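Local coordinates for hypothetical protein BSU32300 (Bacillus subtilis subsp. subtilis str. 168, PDB 1YLM), which is probably the RNase toxin of a HepT-type toxin-antitoxin pair, a homodimer thought to be neutralised by its cognate antitoxin YutD, at residues Ile93-Arg96 / Lys97-Gln101; Gln123-Pro126 / Lys127-Ser131. All coordinates share one frame; numbering follows the deposited sequence.

Overall arrangement
The chain has helices and loops but no strand, and both contacts are local, each within one continuous run. From the N terminus, helices 6-23, 32-59, 71-77 and 83-93 come first. Contact 1 lies where helix 83-93 ends in a turn and helix 96-100 begins. Its side chains reach helices 32-59 and 108-117, and it holds the first six residues of the stretch matching the RX(4)HXY motif by similarity, with Gln101 at the His position. Contact 2 lies within helix 119-137, which packs on helices 6-23, 32-59 and 83-93. Neither contact closes a loop; they follow in series without nesting or crossing. The centres of contacts 1 and 2 lie about 23 Å apart.

Contact 1: Ile93-Arg96 / Lys97-Gln101; sequences IAYR and KTLVQ
Tyr95 lays one face of its ring against Thr98. Thr98 CB sits 4.1 Å from the ring centroid, 10° off the normal, as a CH-pi contact. Thr98 CG2 reaches the phenol end, 3.8 Å from Tyr95 CZ. Leu99 meets the same ring at its edge, with Leu99 CG 3.7 Å from Tyr95 CD2. The phenol OH is held by Glu110 and the backbone N of Asp107. These contacts join the type I turn Ile93-Arg96 to the first turn of helix 96-100. Leu99 N bonds to Tyr95 O at 3.2 Å, and Val100 N to Arg96 O at 2.9 Å. Two waters bridge the bend: one links Ile93 O to Lys97 N, the other Ala94 O to Thr98 N. Arg96 has CG anti to its own N (chi1 -167°) and runs extended to NE. This carries the guanidinium past Val100, whose CG2 lies over one face, 3.9 Å from Arg96 NH1. Arg96 NE forms a salt bridge with Glu47, and Tyr68 adds a cation-pi contact. Arg96 is probably the active-site residue, as in HepT relatives; it begins the RX(4)HXY stretch, in which Gln101 stands at the His position. The ion pair with Glu47 and the apolar cover from Val100 would together restrict where its guanidinium can go.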
loop_
_atom_site.group_PDB
_atom_site.type_symbol
_atom_site.label_atom_id
_atom_site.label_comp_id
_atom_site.label_asym_id
_atom_site.label_seq_id
_atom_site.Cartn_x
_atom_site.Cartn_y
_atom_site.Cartn_z
ATOM N N ILE A 93 -8.559 8.698 -6.505
ATOM C CA ILE A 93 -7.494 7.914 -7.122
ATOM C C ILE A 93 -6.171 8.693 -7.212
ATOM O O ILE A 93 -5.082 8.121 -7.083
ATOM C CB ILE A 93 -7.953 7.399 -8.523
ATOM C CG1 ILE A 93 -9.040 6.318 -8.339
ATOM C CG2 ILE A 93 -6.759 6.906 -9.362
ATOM C CD1 ILE A 93 -9.889 6.030 -9.589
ATOM N N ALA A 94 -6.274 10.002 -7.419
ATOM C CA ALA A 94 -5.096 10.866 -7.483
ATOM C C ALA A 94 -4.269 10.834 -6.191
ATOM O O ALA A 94 -3.095 11.200 -6.205
ATOM C CB ALA A 94 -5.513 12.294 -7.838
ATOM N N TYR A 95 -4.872 10.365 -5.090
ATOM C CA TYR A 95 -4.144 10.219 -3.818
ATOM C C TYR A 95 -3.262 8.957 -3.728
ATOM O O TYR A 95 -2.474 8.807 -2.797
ATOM C CB TYR A 95 -5.104 10.337 -2.609
ATOM C CG TYR A 95 -4.445 10.974 -1.402
ATOM C CD1 TYR A 95 -4.194 12.347 -1.368
ATOM C CD2 TYR A 95 -4.044 10.201 -0.299
ATOM C CE1 TYR A 95 -3.583 12.941 -0.272
ATOM C CE2 TYR A 95 -3.403 10.795 0.806
ATOM C CZ TYR A 95 -3.185 12.164 0.809
ATOM O OH TYR A 95 -2.573 12.788 1.886
ATOM N N ARG A 96 -3.391 8.050 -4.702
ATOM C CA ARG A 96 -2.697 6.767 -4.659
ATOM C C ARG A 96 -1.189 6.923 -4.522
ATOM O O ARG A 96 -0.581 6.256 -3.706
ATOM C CB ARG A 96 -3.010 5.911 -5.886
ATOM C CG ARG A 96 -2.557 4.456 -5.730
ATOM C CD ARG A 96 -2.725 3.681 -7.040
ATOM N NE ARG A 96 -2.350 2.274 -6.882
ATOM C CZ ARG A 96 -1.158 1.756 -7.167
ATOM N NH1 ARG A 96 -0.170 2.512 -7.653
ATOM N NH2 ARG A 96 -0.951 0.457 -6.972
ATOM N N LYS A 97 -0.587 7.799 -5.323
ATOM C CA LYS A 97 0.873 7.942 -5.300
ATOM C C LYS A 97 1.379 8.362 -3.915
ATOM O O LYS A 97 2.408 7.867 -3.453
ATOM C CB LYS A 97 1.347 8.939 -6.374
ATOM C CG LYS A 97 2.862 9.069 -6.494
ATOM C CD LYS A 97 3.223 10.152 -7.529
ATOM C CE LYS A 97 4.737 10.203 -7.820
ATOM N NZ LYS A 97 5.047 11.194 -8.930
ATOM N N THR A 98 0.646 9.253 -3.255
ATOM C CA THR A 98 0.983 9.656 -1.891
ATOM C C THR A 98 0.927 8.471 -0.926
ATOM O O THR A 98 1.818 8.291 -0.087
ATOM C CB THR A 98 0.070 10.800 -1.396
ATOM O OG1 THR A 98 0.232 11.934 -2.269
ATOM C CG2 THR A 98 0.453 11.202 0.027
ATOM N N LEU A 99 -0.111 7.652 -1.060
ATOM C CA LEU A 99 -0.288 6.507 -0.159
ATOM C C LEU A 99 0.728 5.392 -0.363
ATOM O O LEU A 99 1.166 4.778 0.617
ATOM C CB LEU A 99 -1.714 5.962 -0.265
ATOM C CG LEU A 99 -2.762 6.829 0.438
ATOM C CD1 LEU A 99 -4.161 6.426 -0.040
ATOM C CD2 LEU A 99 -2.658 6.711 1.969
ATOM N N VAL A 100 1.115 5.139 -1.619
ATOM C CA VAL A 100 1.950 3.966 -1.936
ATOM C C VAL A 100 3.422 4.272 -2.215
ATOM O O VAL A 100 4.281 3.405 -2.043
ATOM C CB VAL A 100 1.363 3.117 -3.096
ATOM C CG1 VAL A 100 -0.112 2.804 -2.824
ATOM C CG2 VAL A 100 1.539 3.814 -4.426
ATOM N N GLN A 101 3.702 5.488 -2.664
ATOM C CA GLN A 101 5.049 5.855 -3.075
ATOM C C GLN A 101 5.642 6.990 -2.232
ATOM O O GLN A 101 6.783 6.888 -1.783
ATOM C CB GLN A 101 5.046 6.223 -4.558
ATOM C CG GLN A 101 6.422 6.437 -5.146
ATOM C CD GLN A 101 6.347 6.911 -6.583
ATOM O OE1 GLN A 101 5.553 6.397 -7.374
ATOM N NE2 GLN A 101 7.163 7.903 -6.929
HETATM O O HOH W 1 -1.965 8.895 -7.778
HETATM O O HOH W 2 -0.916 11.344 -4.739
#

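Contact 2: Gln123-Pro126 / Lys127-Ser131; sequences QDFP and KRIRS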
loop_
_atom_site.group_PDB
_atom_site.type_symbol
_atom_site.label_atom_id
_atom_site.label_comp_id
_atom_site.label_asym_id
_atom_site.label_seq_id
_atom_site.Cartn_x
_atom_site.Cartn_y
_atom_site.Cartn_z
ATOM N N GLN A 123 -20.053 4.922 -2.419
ATOM C CA GLN A 123 -21.150 4.013 -2.089
ATOM C C GLN A 123 -21.841 3.451 -3.330
ATOM O O GLN A 123 -22.248 2.295 -3.349
ATOM C CB GLN A 123 -22.198 4.720 -1.222
ATOM C CG GLN A 123 -21.684 5.173 0.141
ATOM C CD GLN A 123 -22.686 6.039 0.892
ATOM O OE1 GLN A 123 -23.561 6.672 0.293
ATOM N NE2 GLN A 123 -22.560 6.074 2.210
ATOM N N ASP A 124 -21.975 4.281 -4.359
ATOM C CA ASP A 124 -22.662 3.878 -5.586
ATOM C C ASP A 124 -21.832 3.027 -6.538
ATOM O O ASP A 124 -22.392 2.365 -7.405
ATOM C CB ASP A 124 -23.172 5.113 -6.328
ATOM C CG ASP A 124 -24.327 5.780 -5.607
ATOM O OD1 ASP A 124 -24.954 5.126 -4.749
ATOM O OD2 ASP A 124 -24.602 6.955 -5.906
ATOM N N PHE A 125 -20.506 3.051 -6.382
ATOM C CA PHE A 125 -19.612 2.321 -7.300
ATOM C C PHE A 125 -19.940 0.812 -7.417
ATOM O O PHE A 125 -20.083 0.305 -8.534
ATOM C CB PHE A 125 -18.136 2.560 -6.947
ATOM C CG PHE A 125 -17.161 1.839 -7.855
ATOM C CD1 PHE A 125 -16.904 2.314 -9.153
ATOM C CD2 PHE A 125 -16.515 0.688 -7.431
ATOM C CE1 PHE A 125 -16.022 1.641 -9.997
ATOM C CE2 PHE A 125 -15.606 0.021 -8.261
ATOM C CZ PHE A 125 -15.361 0.495 -9.538
ATOM N N PRO A 126 -20.064 0.093 -6.275
ATOM C CA PRO A 126 -20.452 -1.330 -6.360
ATOM C C PRO A 126 -21.803 -1.545 -7.048
ATOM O O PRO A 126 -21.966 -2.506 -7.803
ATOM C CB PRO A 126 -20.541 -1.775 -4.883
ATOM C CG PRO A 126 -19.758 -0.790 -4.118
ATOM C CD PRO A 126 -19.823 0.512 -4.877
ATOM N N LYS A 127 -22.767 -0.668 -6.778
ATOM C CA LYS A 127 -24.072 -0.742 -7.432
ATOM C C LYS A 127 -23.950 -0.633 -8.963
ATOM O O LYS A 127 -24.554 -1.423 -9.693
ATOM C CB LYS A 127 -25.009 0.352 -6.907
ATOM C CG LYS A 127 -25.207 0.349 -5.388
ATOM C CD LYS A 127 -26.149 1.496 -4.942
ATOM C CE LYS A 127 -27.474 1.473 -5.736
ATOM N NZ LYS A 127 -28.633 2.085 -4.972
ATOM N N ARG A 128 -23.190 0.350 -9.439
ATOM C CA ARG A 128 -22.941 0.526 -10.877
ATOM C C ARG A 128 -22.322 -0.724 -11.488
ATOM O O ARG A 128 -22.758 -1.189 -12.548
ATOM C CB ARG A 128 -21.990 1.707 -11.137
ATOM C CG ARG A 128 -22.507 3.051 -10.662
ATOM C CD ARG A 128 -23.581 3.651 -11.549
ATOM N NE ARG A 128 -24.056 4.899 -10.938
ATOM C CZ ARG A 128 -25.082 4.987 -10.094
ATOM N NH1 ARG A 128 -25.800 3.910 -9.777
ATOM N NH2 ARG A 128 -25.408 6.167 -9.571
ATOM N N ILE A 129 -21.290 -1.257 -10.836
ATOM C CA ILE A 129 -20.636 -2.465 -11.337
ATOM C C ILE A 129 -21.602 -3.658 -11.400
ATOM O O ILE A 129 -21.648 -4.374 -12.406
ATOM C CB ILE A 129 -19.391 -2.869 -10.513
ATOM C CG1 ILE A 129 -18.322 -1.747 -10.498
ATOM C CG2 ILE A 129 -18.795 -4.147 -11.072
ATOM C CD1 ILE A 129 -17.798 -1.303 -11.892
ATOM N N ARG A 130 -22.343 -3.879 -10.323
ATOM C CA ARG A 130 -23.277 -4.997 -10.277
ATOM C C ARG A 130 -24.380 -4.884 -11.311
ATOM O O ARG A 130 -24.724 -5.895 -11.906
ATOM C CB ARG A 130 -23.885 -5.164 -8.890
ATOM C CG ARG A 130 -22.922 -5.680 -7.858
ATOM C CD ARG A 130 -23.632 -5.715 -6.523
ATOM N NE ARG A 130 -22.712 -6.076 -5.470
ATOM C CZ ARG A 130 -22.423 -5.309 -4.429
ATOM N NH1 ARG A 130 -23.032 -4.137 -4.245
ATOM N NH2 ARG A 130 -21.548 -5.753 -3.547
ATOM N N SER A 131 -24.936 -3.683 -11.513
ATOM C CA SER A 131 -25.980 -3.468 -12.540
ATOM C C SER A 131 -25.446 -3.799 -13.919
ATOM O O SER A 131 -26.119 -4.443 -14.712
ATOM C CB SER A 131 -26.506 -2.021 -12.556
ATOM O OG SER A 131 -26.995 -1.629 -11.283
HETATM O O HOH W 3 -27.766 4.773 -5.527
#
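Arg128 packs back on Asp124, one turn earlier in helix 119-137, a long helix of this HepT-like helical fold. Arg128 CB lies 3.5 Å from Phe125 O. Arg128 CG comes closer to the backbone, 3.3 Å from Asp124 O. The chain then bends at chi2 (-76°), which brings the guanidinium alongside the Asp124 side chain. Asp124 CB lies over one face of that group, toward its rim. Arg128 NH2 is 3.8 Å from Asp124 OD2, a long salt bridge. The oxygen stands well out of the guanidinium plane, so charge alone acts here. The main partner of Arg128 NH2 is Glu85 of helix 83-93, through a salt bridge. Asp124 OD1 is joined through a water to Lys127 NZ. On the buried side, Ile129 CG1 covers one face of the Phe125 ring, 4.0 Å from its centroid. Ile49 and Leu89 also touch Phe125. Pro126 has no N-H to give to the turn before, and the helix kinks there. Pro126 O still accepts from Arg130 N, and Pro126 CB lies 3.5 Å from Arg130 NH1, while Arg130 NH2 pairs with Glu17. Further on, Lys127 O accepts from both Ser131 N and Ser131 OG, each at 2.9 Å, from opposite faces of the carbonyl plane.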